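Local coordinates for putative hydrolase (Burkholderia cenocepacia, PDB 4X00), which is probably a hydrolase of the alpha/beta hydrolase fold, thought to act as an aryl esterase, though its natural substrate is not established, at residues 14-19 with 95-100; 24-29 with 63-68; 116-121 with 131-136; 175-180 with 262-267. All blocks are in the same frame, centred on the assembly; numbering follows the deposited sequence.

Contact 1 of 4, residues 14-19 with 95-100; sequences YTVTAP and AAIIES
In this alpha/beta hydrolase fold, an outermost strand of the sheet, 12-17, packs against the last turns of helix 87-100, and V16 is the side chain that carries the contact. The two short axes come within 8.2 Å of each other at 120°, so the helix runs obliquely over the strand. On the tight side, V16 points at the helix and splits its two methyls between successive turns. With CG1 anti to the backbone N (chi1 170°), that methyl reaches the backbone between A96 and I97. It lies 3.7 Å from A96 O, a packing contact; that carbonyl accepts the helical bond from S100 N. The same CG1 is 4.0 Å from A96 CB and meets CG1 of I97 at the flank of the helix. I97, buried, also packs on L24 of the neighbouring strand 23-30. Round the A96 methyl the chain beyond the strand packs closely: T17 O, A18 CA and the CD edge of the P19 ring lie 4.0 to 4.2 Å from A96 CB, and the A18 and A96 CA atoms are 5.6 Å apart.

The loose side is the solvent margin. T15 and T17 turn away from the helix, P19 is exposed and contributes little area, and S100, on the last turn, is exposed as well. Total burial is modest, 215 Å². At the margin, the other methyl of V16, CG2, sits 3.7 Å from S100 OG, which its torsion holds anti to the backbone N.

Contact 2 of 4, residues 24-29 with 63-68; sequences LAVQEA and RLITYD
E28 and R63 cross obliquely, their carboxylate and guanidinium planes 53° apart, and R63 grips side-on. Its fully extended chain presents NE to E28 OE1 at 2.8 Å and NH2 to E28 OE2 at 2.8 Å. Both oxygens lie near the guanidinium plane, yet the nitrogens approach from above the carboxylate plane. E28 OE2 also accepts from Y14 OH. I65 lies alongside E28, its CG1 3.8 Å from E28 CG, and its CD1 covers one guanidinium face near the rim. V26 runs beside I65 in the same direction, while Y67 crosses V26 obliquely on this same face.

The opposite face carries Q27 and T66, crossing at about a right angle. Bent at chi2 (70°), Q27 folds back so that Q27 OE1 accepts a hydrogen bond from T66 OG1 at 2.7 Å, in the carbonyl plane and on a lone pair. Beneath these groups the strands run antiparallel: Q27 with T66 and A29 with L64 are hydrogen-bonded pairs, V26 with Y67 and E28 with I65 non-hydrogen-bonded ones. The Q27 N to T66 O bond is nearly straight (176°).

Strand 23-30 lies between strands 12-17 and 63-67; strand 36-40 flanks 63-67 beyond, and helix 87-100 packs over L24 and Y67.

Contact 3 of 4, residues 116-121 with 131-136; sequences AVISNY and AGAVYV
Y135 leaves its strand with CG anti to the carbonyl carbon (chi1 -77°), and this torsion carries the ring from the flank of strand 132-136 out to helix 113-125. On the helix, S119 likewise holds OG anti to its carbonyl carbon (chi1 -66°), and I118 places CG2 anti to the backbone N. The three groups converge at the phenol. Y135 OH donates to S119 OG at 2.7 Å, and the serine oxygen lies at the ring edge, close to the ring plane, so the bond extends the plane of the tyrosine instead of crossing its face. S119 OG also has a weak hydrogen bond to G115 O one turn back. The backbone N of S119 lies 3.2 Å from Y135 OH, but its angle is too poor for a bond.

Helix and strand here belong to the beta-alpha-beta unit 107-111, 113-125, 132-136 of the alpha/beta hydrolase fold, where the helix crosses over between two parallel, adjacent strands of the sheet. Their short axes approach to 9.6 Å and run at 148°, a spacing that side chains must bridge. I118 does so: it meets Y135 tip to tip, with CG2 3.4 Å from Y135 OH and 3.7 Å from Y135 CE1, approaching the ring obliquely. The same methyl touches CB of A133, which points toward the helix, 4.1 Å away, while I118 CD1 extends to V134 O. All five touching residues are buried. I118 also touches the residues of a probable nucleophile elbow at the start of this helix. V134 points away from the helix, and its side chain packs on L273 and F276 of helix 266-280.

Contact 4 of 4, residues 175-180 with 262-267; sequences LCFHRQ and FLEEPE. With EDO (1,2-ethanediol), chain K.
A single carboxylate oxygen, E264 OE1, accepts two successive backbone N-H groups of an irregular loop: H178 N at 2.9 Å and R179 N at 2.8 Å. The second bond is the straighter (163° against 138°). Both donors sit well above the carboxylate plane. With CG anti to the carbonyl carbon and the chain extended beyond it, E264 reaches from the end of helix 261-264 into the turn of the loop. Just before the helix, G258 N also bonds OE1 and A260 N bonds OE2, so the buried carboxylate is held by backbone amides.

R179, extended from CG to NE, crosses E264 obliquely, and its NH1 makes a weak bond to E264 O. The E265 chain crosses R179 at about a right angle; CG of E265 lies over one guanidinium face, 3.6 Å above the plane, and the two planar groups are stacked, 19° apart. The E265 carboxylate itself is bound to S257 and R268. F177 meets L263 CD1 and E264 CG with its ring edge. An ethanediol, probably from the crystallisation liquor, lies between the segments and donates O2 to R179 O at 2.8 Å.

Several amide donors converging on one buried carboxylate would be expected to stabilise its negative charge, so E264 is probably ionised and fastens loop 175-180 to the helix end.

In the fold
Contacts 1, 2 and 3 all reach one mixed beta-sheet. Contact 2 is nested within the chain loop closed by contact 1; contacts 3 and 4 follow in series. Contacts 1 and 2, with centres 10 Å apart, lie on neighbouring strands, 12-17 for contact 1 and 23-30 for contact 2, and touch through I97 on Y67. Contact 3, with its centre 17 Å from that of contact 1, joins it where Y121 meets A95 and I98 between helices 113-125 and 87-100. Contact 4, across the chain's centre from contact 1, connects to contact 3 through V136 and F262. The contacts thus run from the sheet's edge, past the probable nucleophile elbow, to a loop whose C176 touches the probable catalytic triad.

Contact 1 of 4, residues 14-19 with 95-100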
loop_
_atom_site.group_PDB
_atom_site.type_symbol
_atom_site.label_atom_id
_atom_site.label_comp_id
_atom_site.label_asym_id
_atom_site.label_seq_id
_atom_site.Cartn_x
_atom_site.Cartn_y
_atom_site.Cartn_z
ATOM N N TYR A 14 4.785 2.137 18.321
ATOM C CA TYR A 14 3.724 1.755 19.250
ATOM C C TYR A 14 2.758 0.801 18.575
ATOM O O TYR A 14 3.010 0.335 17.472
ATOM C CB TYR A 14 2.998 2.988 19.804
ATOM C CG TYR A 14 2.466 3.930 18.761
ATOM C CD1 TYR A 14 3.251 4.968 18.268
ATOM C CD2 TYR A 14 1.170 3.807 18.293
ATOM C CE1 TYR A 14 2.757 5.836 17.322
ATOM C CE2 TYR A 14 0.672 4.665 17.355
ATOM C CZ TYR A 14 1.470 5.684 16.872
ATOM O OH TYR A 14 0.978 6.543 15.932
ATOM N N THR A 15 1.664 0.465 19.235
ATOM C CA THR A 15 0.750 -0.484 18.646
ATOM C C THR A 15 -0.667 0.074 18.704
ATOM O O THR A 15 -0.974 0.965 19.530
ATOM C CB THR A 15 0.809 -1.848 19.348
ATOM O OG1 THR A 15 0.469 -1.687 20.721
ATOM C CG2 THR A 15 2.215 -2.440 19.272
ATOM N N VAL A 16 -1.517 -0.468 17.829
ATOM C CA VAL A 16 -2.939 -0.122 17.756
ATOM C C VAL A 16 -3.740 -1.420 17.639
ATOM O O VAL A 16 -3.443 -2.257 16.782
ATOM C CB VAL A 16 -3.231 0.797 16.546
ATOM C CG1 VAL A 16 -4.753 0.954 16.340
ATOM C CG2 VAL A 16 -2.574 2.158 16.736
ATOM N N THR A 17 -4.735 -1.608 18.502
ATOM C CA THR A 17 -5.591 -2.779 18.382
ATOM C C THR A 17 -6.737 -2.555 17.405
ATOM O O THR A 17 -7.491 -1.602 17.545
ATOM C CB THR A 17 -6.161 -3.166 19.744
ATOM O OG1 THR A 17 -5.080 -3.322 20.669
ATOM C CG2 THR A 17 -6.955 -4.463 19.654
ATOM N N ALA A 18 -6.875 -3.431 16.420
ATOM C CA ALA A 18 -7.976 -3.347 15.458
ATOM C C ALA A 18 -9.277 -3.911 16.044
ATOM O O ALA A 18 -9.261 -4.590 17.074
ATOM C CB ALA A 18 -7.595 -4.096 14.169
ATOM N N PRO A 19 -10.419 -3.659 15.388
ATOM C CA PRO A 19 -11.684 -4.093 16.021
ATOM C C PRO A 19 -11.856 -5.614 16.181
ATOM O O PRO A 19 -12.665 -6.042 17.011
ATOM C CB PRO A 19 -12.754 -3.526 15.086
ATOM C CG PRO A 19 -12.076 -2.421 14.345
ATOM C CD PRO A 19 -10.637 -2.772 14.230
ATOM N N ALA A 95 -8.870 2.191 9.654
ATOM C CA ALA A 95 -9.723 3.088 10.422
ATOM C C ALA A 95 -9.258 3.174 11.877
ATOM O O ALA A 95 -9.311 4.238 12.492
ATOM C CB ALA A 95 -11.171 2.634 10.354
ATOM N N ALA A 96 -8.802 2.048 12.428
ATOM C CA ALA A 96 -8.355 2.033 13.808
ATOM C C ALA A 96 -7.100 2.884 13.985
ATOM O O ALA A 96 -6.950 3.585 14.991
ATOM C CB ALA A 96 -8.106 0.603 14.263
ATOM N N ILE A 97 -6.185 2.809 13.025
ATOM C CA ILE A 97 -5.006 3.673 13.076
ATOM C C ILE A 97 -5.369 5.152 12.925
ATOM O O ILE A 97 -4.864 5.970 13.683
ATOM C CB ILE A 97 -4.019 3.218 12.041
ATOM C CG1 ILE A 97 -3.429 1.907 12.600
ATOM C CG2 ILE A 97 -2.928 4.275 11.737
ATOM C CD1 ILE A 97 -2.681 1.135 11.660
ATOM N N ILE A 98 -6.263 5.498 11.996
ATOM C CA ILE A 98 -6.717 6.889 11.872
ATOM C C ILE A 98 -7.289 7.376 13.196
ATOM O O ILE A 98 -6.996 8.485 13.648
ATOM C CB ILE A 98 -7.758 7.029 10.745
ATOM C CG1 ILE A 98 -7.064 6.765 9.400
ATOM C CG2 ILE A 98 -8.419 8.415 10.773
ATOM C CD1 ILE A 98 -7.993 6.629 8.214
ATOM N N GLU A 99 -8.072 6.533 13.854
ATOM C CA GLU A 99 -8.674 6.937 15.130
ATOM C C GLU A 99 -7.657 7.046 16.266
ATOM O O GLU A 99 -7.644 8.035 17.015
ATOM C CB GLU A 99 -9.784 5.965 15.522
ATOM C CG GLU A 99 -11.017 6.156 14.670
ATOM C CD GLU A 99 -12.172 5.246 15.053
ATOM O OE1 GLU A 99 -12.393 5.010 16.270
ATOM O OE2 GLU A 99 -12.868 4.771 14.122
ATOM N N SER A 100 -6.803 6.037 16.397
ATOM C CA SER A 100 -5.914 5.960 17.549
ATOM C C SER A 100 -4.886 7.079 17.531
ATOM O O SER A 100 -4.517 7.624 18.575
ATOM C CB SER A 100 -5.220 4.601 17.592
ATOM O OG SER A 100 -4.532 4.442 18.823
#

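Contact 2 of 4, residues 24-29 with 63-68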
loop_
_atom_site.group_PDB
_atom_site.type_symbol
_atom_site.label_atom_id
_atom_site.label_comp_id
_atom_site.label_asym_id
_atom_site.label_seq_id
_atom_site.Cartn_x
_atom_site.Cartn_y
_atom_site.Cartn_z
ATOM N N LEU A 24 -1.727 -4.077 15.549
ATOM C CA LEU A 24 -0.940 -3.518 14.459
ATOM C C LEU A 24 0.264 -2.799 14.993
ATOM O O LEU A 24 0.152 -2.031 15.944
ATOM C CB LEU A 24 -1.801 -2.552 13.662
ATOM C CG LEU A 24 -3.089 -3.183 13.143
ATOM C CD1 LEU A 24 -4.082 -2.097 12.722
ATOM C CD2 LEU A 24 -2.801 -4.201 12.032
ATOM N N ALA A 25 1.410 -3.046 14.367
ATOM C CA ALA A 25 2.651 -2.345 14.694
ATOM C C ALA A 25 2.689 -1.038 13.908
ATOM O O ALA A 25 2.646 -1.062 12.683
ATOM C CB ALA A 25 3.849 -3.212 14.349
ATOM N N VAL A 26 2.747 0.083 14.622
ATOM C CA VAL A 26 2.664 1.416 14.044
ATOM C C VAL A 26 3.931 2.209 14.354
ATOM O O VAL A 26 4.550 2.052 15.424
ATOM C CB VAL A 26 1.433 2.159 14.593
ATOM C CG1 VAL A 26 1.290 3.506 13.936
ATOM C CG2 VAL A 26 0.177 1.309 14.384
ATOM N N GLN A 27 4.346 3.037 13.402
ATOM C CA GLN A 27 5.517 3.909 13.593
ATOM C C GLN A 27 5.199 5.343 13.187
ATOM O O GLN A 27 4.323 5.572 12.350
ATOM C CB GLN A 27 6.718 3.422 12.782
ATOM C CG GLN A 27 7.019 1.939 12.871
ATOM C CD GLN A 27 5.995 1.074 12.166
ATOM O OE1 GLN A 27 5.487 1.407 11.103
ATOM N NE2 GLN A 27 5.688 -0.063 12.764
ATOM N N GLU A 28 5.914 6.293 13.781
ATOM C CA GLU A 28 5.772 7.682 13.384
ATOM C C GLU A 28 7.095 8.373 13.253
ATOM O O GLU A 28 8.038 8.102 14.005
ATOM C CB GLU A 28 4.956 8.473 14.394
ATOM C CG GLU A 28 3.531 8.355 14.238
ATOM C CD GLU A 28 2.834 9.364 15.120
ATOM O OE1 GLU A 28 3.183 10.581 15.119
ATOM O OE2 GLU A 28 1.955 8.909 15.849
ATOM N N ALA A 29 7.138 9.311 12.320
ATOM C CA ALA A 29 8.313 10.142 12.129
ATOM C C ALA A 29 7.820 11.516 11.752
ATOM O O ALA A 29 6.622 11.757 11.715
ATOM C CB ALA A 29 9.228 9.575 11.040
ATOM N N ARG A 63 3.380 14.896 9.603
ATOM C CA ARG A 63 3.340 13.782 10.557
ATOM C C ARG A 63 3.306 12.488 9.746
ATOM O O ARG A 63 2.314 12.189 9.074
ATOM C CB ARG A 63 2.135 13.924 11.475
ATOM C CG ARG A 63 2.029 12.792 12.497
ATOM C CD ARG A 63 0.810 12.947 13.387
ATOM N NE ARG A 63 0.770 11.871 14.369
ATOM C CZ ARG A 63 -0.293 11.607 15.111
ATOM N NH1 ARG A 63 -1.400 12.334 14.954
ATOM N NH2 ARG A 63 -0.252 10.615 15.999
ATOM N N LEU A 64 4.411 11.737 9.780
ATOM C CA LEU A 64 4.588 10.602 8.868
ATOM C C LEU A 64 4.297 9.296 9.587
ATOM O O LEU A 64 5.090 8.849 10.414
ATOM C CB LEU A 64 6.014 10.602 8.302
ATOM C CG LEU A 64 6.441 11.897 7.585
ATOM C CD1 LEU A 64 7.940 11.825 7.237
ATOM C CD2 LEU A 64 5.632 12.105 6.319
ATOM N N ILE A 65 3.167 8.695 9.261
ATOM C CA ILE A 65 2.712 7.498 9.974
ATOM C C ILE A 65 2.829 6.282 9.062
ATOM O O ILE A 65 2.322 6.298 7.935
ATOM C CB ILE A 65 1.253 7.666 10.421
ATOM C CG1 ILE A 65 1.130 8.850 11.392
ATOM C CG2 ILE A 65 0.713 6.351 11.029
ATOM C CD1 ILE A 65 -0.317 9.338 11.563
ATOM N N THR A 66 3.453 5.213 9.557
ATOM C CA THR A 66 3.494 3.961 8.826
ATOM C C THR A 66 2.947 2.854 9.736
ATOM O O THR A 66 2.849 3.035 10.949
ATOM C CB THR A 66 4.929 3.594 8.378
ATOM O OG1 THR A 66 5.808 3.598 9.511
ATOM C CG2 THR A 66 5.477 4.557 7.339
ATOM N N TYR A 67 2.612 1.708 9.157
ATOM C CA TYR A 67 2.262 0.547 9.958
ATOM C C TYR A 67 2.448 -0.704 9.135
ATOM O O TYR A 67 2.557 -0.658 7.898
ATOM C CB TYR A 67 0.818 0.625 10.478
ATOM C CG TYR A 67 -0.294 0.529 9.467
ATOM C CD1 TYR A 67 -0.639 1.631 8.687
ATOM C CD2 TYR A 67 -1.036 -0.641 9.323
ATOM C CE1 TYR A 67 -1.701 1.576 7.795
ATOM C CE2 TYR A 67 -2.100 -0.723 8.447
ATOM C CZ TYR A 67 -2.452 0.414 7.691
ATOM O OH TYR A 67 -3.508 0.353 6.818
ATOM N N ASP A 68 2.498 -1.853 9.813
ATOM C CA ASP A 68 2.548 -3.134 9.128
ATOM C C ASP A 68 1.120 -3.647 8.956
ATOM O O ASP A 68 0.323 -3.687 9.913
ATOM C CB ASP A 68 3.366 -4.166 9.912
ATOM C CG ASP A 68 4.828 -3.784 10.062
ATOM O OD1 ASP A 68 5.336 -2.929 9.298
ATOM O OD2 ASP A 68 5.475 -4.326 10.979
#

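Contact 3 of 4, residues 116-121 with 131-136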
loop_
_atom_site.group_PDB
_atom_site.type_symbol
_atom_site.label_atom_id
_atom_site.label_comp_id
_atom_site.label_asym_id
_atom_site.label_seq_id
_atom_site.Cartn_x
_atom_site.Cartn_y
_atom_site.Cartn_z
ATOM N N ALA A 116 -5.872 -1.277 -2.564
ATOM C CA ALA A 116 -7.128 -1.994 -2.342
ATOM C C ALA A 116 -7.659 -1.754 -0.933
ATOM O O ALA A 116 -8.881 -1.663 -0.719
ATOM C CB ALA A 116 -6.926 -3.491 -2.589
ATOM N N VAL A 117 -6.746 -1.672 0.031
ATOM C CA VAL A 117 -7.163 -1.313 1.391
ATOM C C VAL A 117 -7.839 0.076 1.393
ATOM O O VAL A 117 -8.895 0.257 2.036
ATOM C CB VAL A 117 -5.961 -1.315 2.366
ATOM C CG1 VAL A 117 -6.334 -0.745 3.734
ATOM C CG2 VAL A 117 -5.345 -2.727 2.513
ATOM N N ILE A 118 -7.249 1.056 0.686
ATOM C CA ILE A 118 -7.893 2.371 0.591
ATOM C C ILE A 118 -9.270 2.258 -0.052
ATOM O O ILE A 118 -10.225 2.881 0.439
ATOM C CB ILE A 118 -7.015 3.373 -0.190
ATOM C CG1 ILE A 118 -5.753 3.670 0.614
ATOM C CG2 ILE A 118 -7.805 4.680 -0.430
ATOM C CD1 ILE A 118 -4.723 4.542 -0.132
ATOM N N SER A 119 -9.398 1.494 -1.140
ATOM C CA SER A 119 -10.727 1.388 -1.761
ATOM C C SER A 119 -11.744 0.816 -0.785
ATOM O O SER A 119 -12.888 1.283 -0.732
ATOM C CB SER A 119 -10.710 0.506 -3.007
ATOM O OG SER A 119 -9.924 1.128 -4.002
ATOM N N ASN A 120 -11.338 -0.205 -0.029
ATOM C CA ASN A 120 -12.256 -0.810 0.929
ATOM C C ASN A 120 -12.575 0.141 2.086
ATOM O O ASN A 120 -13.716 0.165 2.567
ATOM C CB ASN A 120 -11.691 -2.138 1.428
ATOM C CG ASN A 120 -11.888 -3.240 0.427
ATOM O OD1 ASN A 120 -12.927 -3.285 -0.243
ATOM N ND2 ASN A 120 -10.926 -4.178 0.352
ATOM N N TYR A 121 -11.600 0.956 2.488
ATOM C CA TYR A 121 -11.848 1.991 3.475
ATOM C C TYR A 121 -12.844 3.029 2.948
ATOM O O TYR A 121 -13.815 3.379 3.642
ATOM C CB TYR A 121 -10.519 2.660 3.885
ATOM C CG TYR A 121 -10.723 3.854 4.772
ATOM C CD1 TYR A 121 -10.891 3.696 6.149
ATOM C CD2 TYR A 121 -10.822 5.134 4.237
ATOM C CE1 TYR A 121 -11.105 4.796 6.975
ATOM C CE2 TYR A 121 -11.024 6.229 5.052
ATOM C CZ TYR A 121 -11.194 6.064 6.416
ATOM O OH TYR A 121 -11.404 7.184 7.209
ATOM N N ALA A 131 -8.111 13.682 3.798
ATOM C CA ALA A 131 -7.926 14.854 2.954
ATOM C C ALA A 131 -7.690 14.496 1.493
ATOM O O ALA A 131 -7.820 15.352 0.629
ATOM C CB ALA A 131 -6.758 15.701 3.476
ATOM N N GLY A 132 -7.345 13.247 1.207
ATOM C CA GLY A 132 -7.012 12.829 -0.137
ATOM C C GLY A 132 -6.337 11.465 -0.091
ATOM O O GLY A 132 -6.002 10.974 0.999
ATOM N N ALA A 133 -6.091 10.874 -1.259
ATOM C CA ALA A 133 -5.391 9.602 -1.301
ATOM C C ALA A 133 -4.541 9.512 -2.543
ATOM O O ALA A 133 -4.948 9.971 -3.612
ATOM C CB ALA A 133 -6.385 8.437 -1.251
ATOM N N VAL A 134 -3.376 8.914 -2.376
ATOM C CA VAL A 134 -2.483 8.593 -3.466
ATOM C C VAL A 134 -2.415 7.069 -3.604
ATOM O O VAL A 134 -2.051 6.376 -2.639
ATOM C CB VAL A 134 -1.070 9.134 -3.219
ATOM C CG1 VAL A 134 -0.170 8.828 -4.424
ATOM C CG2 VAL A 134 -1.109 10.653 -2.926
ATOM N N TYR A 135 -2.796 6.550 -4.767
ATOM C CA TYR A 135 -2.638 5.130 -5.080
ATOM C C TYR A 135 -1.307 5.009 -5.799
ATOM O O TYR A 135 -1.136 5.581 -6.879
ATOM C CB TYR A 135 -3.739 4.605 -5.986
ATOM C CG TYR A 135 -5.064 4.346 -5.315
ATOM C CD1 TYR A 135 -5.752 5.344 -4.604
ATOM C CD2 TYR A 135 -5.687 3.096 -5.438
ATOM C CE1 TYR A 135 -6.983 5.081 -4.000
ATOM C CE2 TYR A 135 -6.916 2.848 -4.834
ATOM C CZ TYR A 135 -7.553 3.833 -4.125
ATOM O OH TYR A 135 -8.761 3.569 -3.548
ATOM N N VAL A 136 -0.367 4.300 -5.207
ATOM C CA VAL A 136 0.936 4.130 -5.815
ATOM C C VAL A 136 1.013 2.732 -6.396
ATOM O O VAL A 136 1.089 1.744 -5.650
ATOM C CB VAL A 136 2.046 4.339 -4.798
ATOM C CG1 VAL A 136 3.394 4.331 -5.553
ATOM C CG2 VAL A 136 1.791 5.615 -3.981
#

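Contact 4 of 4, residues 175-180 with 262-267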
loop_
_atom_site.group_PDB
_atom_site.type_symbol
_atom_site.label_atom_id
_atom_site.label_comp_id
_atom_site.label_asym_id
_atom_site.label_seq_id
_atom_site.Cartn_x
_atom_site.Cartn_y
_atom_site.Cartn_z
ATOM N N LEU A 175 10.061 -8.854 -9.119
ATOM C CA LEU A 175 9.041 -8.274 -9.992
ATOM C C LEU A 175 8.532 -6.937 -9.461
ATOM O O LEU A 175 7.802 -6.243 -10.165
ATOM C CB LEU A 175 7.872 -9.250 -10.154
ATOM C CG LEU A 175 8.245 -10.440 -11.054
ATOM C CD1 LEU A 175 7.138 -11.501 -10.903
ATOM C CD2 LEU A 175 8.430 -10.039 -12.522
ATOM N N CYS A 176 8.884 -6.567 -8.234
ATOM C CA CYS A 176 8.405 -5.306 -7.685
ATOM C C CYS A 176 9.186 -4.104 -8.235
ATOM O O CYS A 176 8.832 -2.966 -7.923
ATOM C CB CYS A 176 8.495 -5.323 -6.153
ATOM S SG CYS A 176 7.215 -6.318 -5.336
ATOM N N PHE A 177 10.246 -4.348 -9.016
ATOM C CA PHE A 177 11.115 -3.254 -9.459
ATOM C C PHE A 177 11.413 -3.342 -10.929
ATOM O O PHE A 177 11.570 -4.449 -11.467
ATOM C CB PHE A 177 12.459 -3.276 -8.729
ATOM C CG PHE A 177 12.325 -3.227 -7.233
ATOM C CD1 PHE A 177 12.204 -2.013 -6.576
ATOM C CD2 PHE A 177 12.297 -4.400 -6.469
ATOM C CE1 PHE A 177 12.053 -1.963 -5.209
ATOM C CE2 PHE A 177 12.162 -4.341 -5.109
ATOM C CZ PHE A 177 12.038 -3.142 -4.469
ATOM N N HIS A 178 11.525 -2.186 -11.582
ATOM C CA HIS A 178 12.251 -2.117 -12.856
ATOM C C HIS A 178 13.703 -1.752 -12.581
ATOM O O HIS A 178 14.605 -2.455 -13.034
ATOM C CB HIS A 178 11.611 -1.102 -13.803
ATOM C CG HIS A 178 12.307 -1.008 -15.118
ATOM N ND1 HIS A 178 12.366 -2.061 -16.002
ATOM C CD2 HIS A 178 12.969 0.017 -15.700
ATOM C CE1 HIS A 178 13.036 -1.688 -17.079
ATOM N NE2 HIS A 178 13.412 -0.432 -16.921
ATOM N N ARG A 179 13.918 -0.642 -11.865
ATOM C CA ARG A 179 15.245 -0.233 -11.383
ATOM C C ARG A 179 15.514 -1.073 -10.123
ATOM O O ARG A 179 14.967 -0.777 -9.073
ATOM C CB ARG A 179 15.292 1.281 -11.056
ATOM C CG ARG A 179 14.981 2.287 -12.184
ATOM C CD ARG A 179 15.220 3.729 -11.677
ATOM N NE ARG A 179 15.112 4.751 -12.710
ATOM C CZ ARG A 179 15.359 6.049 -12.507
ATOM N NH1 ARG A 179 15.714 6.494 -11.301
ATOM N NH2 ARG A 179 15.246 6.898 -13.506
ATOM N N GLN A 180 16.288 -2.153 -10.225
ATOM C CA GLN A 180 16.509 -2.984 -9.041
ATOM C C GLN A 180 17.252 -2.220 -7.963
ATOM O O GLN A 180 18.145 -1.430 -8.264
ATOM C CB GLN A 180 17.293 -4.253 -9.382
ATOM C CG GLN A 180 16.521 -5.226 -10.280
ATOM C CD GLN A 180 15.230 -5.772 -9.639
ATOM O OE1 GLN A 180 15.180 -6.066 -8.445
ATOM N NE2 GLN A 180 14.217 -5.978 -10.459
ATOM N N PHE A 262 8.270 4.768 -5.485
ATOM C CA PHE A 262 8.694 5.473 -4.275
ATOM C C PHE A 262 10.114 5.050 -3.854
ATOM O O PHE A 262 10.801 5.803 -3.133
ATOM C CB PHE A 262 7.694 5.224 -3.129
ATOM C CG PHE A 262 7.455 3.751 -2.870
ATOM C CD1 PHE A 262 6.514 3.033 -3.614
ATOM C CD2 PHE A 262 8.245 3.084 -1.927
ATOM C CE1 PHE A 262 6.338 1.663 -3.400
ATOM C CE2 PHE A 262 8.087 1.722 -1.713
ATOM C CZ PHE A 262 7.130 1.009 -2.457
ATOM N N LEU A 263 10.551 3.863 -4.301
ATOM C CA LEU A 263 11.930 3.419 -4.079
ATOM C C LEU A 263 12.773 3.682 -5.311
ATOM O O LEU A 263 13.951 4.030 -5.196
ATOM C CB LEU A 263 11.964 1.914 -3.736
ATOM C CG LEU A 263 11.638 1.620 -2.260
ATOM C CD1 LEU A 263 11.284 0.122 -2.087
ATOM C CD2 LEU A 263 12.778 2.020 -1.327
ATOM N N GLU A 264 12.177 3.509 -6.493
ATOM C CA GLU A 264 12.952 3.619 -7.748
ATOM C C GLU A 264 13.276 5.053 -8.169
ATOM O O GLU A 264 14.357 5.305 -8.744
ATOM C CB GLU A 264 12.214 2.922 -8.890
ATOM C CG GLU A 264 12.030 1.407 -8.627
ATOM C CD GLU A 264 11.201 0.720 -9.684
ATOM O OE1 GLU A 264 11.648 0.648 -10.837
ATOM O OE2 GLU A 264 10.095 0.229 -9.368
ATOM N N GLU A 265 12.349 5.968 -7.922
ATOM C CA GLU A 265 12.506 7.387 -8.240
ATOM C C GLU A 265 12.081 8.200 -7.017
ATOM O O GLU A 265 11.056 8.895 -7.044
ATOM C CB GLU A 265 11.670 7.756 -9.474
ATOM C CG GLU A 265 12.200 7.131 -10.756
ATOM C CD GLU A 265 11.459 7.605 -11.996
ATOM O OE1 GLU A 265 11.396 8.825 -12.244
ATOM O OE2 GLU A 265 10.949 6.757 -12.753
ATOM N N PRO A 266 12.844 8.098 -5.926
ATOM C CA PRO A 266 12.351 8.628 -4.645
ATOM C C PRO A 266 12.311 10.151 -4.614
ATOM O O PRO A 266 11.411 10.693 -3.966
ATOM C CB PRO A 266 13.375 8.068 -3.632
ATOM C CG PRO A 266 14.629 7.872 -4.433
ATOM C CD PRO A 266 14.145 7.408 -5.793
ATOM N N GLU A 267 13.241 10.829 -5.277
ATOM C CA GLU A 267 13.206 12.288 -5.260
ATOM C C GLU A 267 11.964 12.811 -5.985
ATOM O O GLU A 267 11.246 13.692 -5.500
ATOM C CB GLU A 267 14.461 12.843 -5.921
ATOM C CG GLU A 267 15.753 12.439 -5.231
ATOM C CD GLU A 267 16.312 11.067 -5.680
ATOM O OE1 GLU A 267 15.776 10.452 -6.618
ATOM O OE2 GLU A 267 17.363 10.651 -5.156
HETATM C C1 EDO K . 15.423 1.482 -4.778
HETATM O O1 EDO K . 15.925 0.835 -3.628
HETATM C C2 EDO K . 15.090 0.603 -5.973
HETATM O O2 EDO K . 15.693 1.155 -7.147
#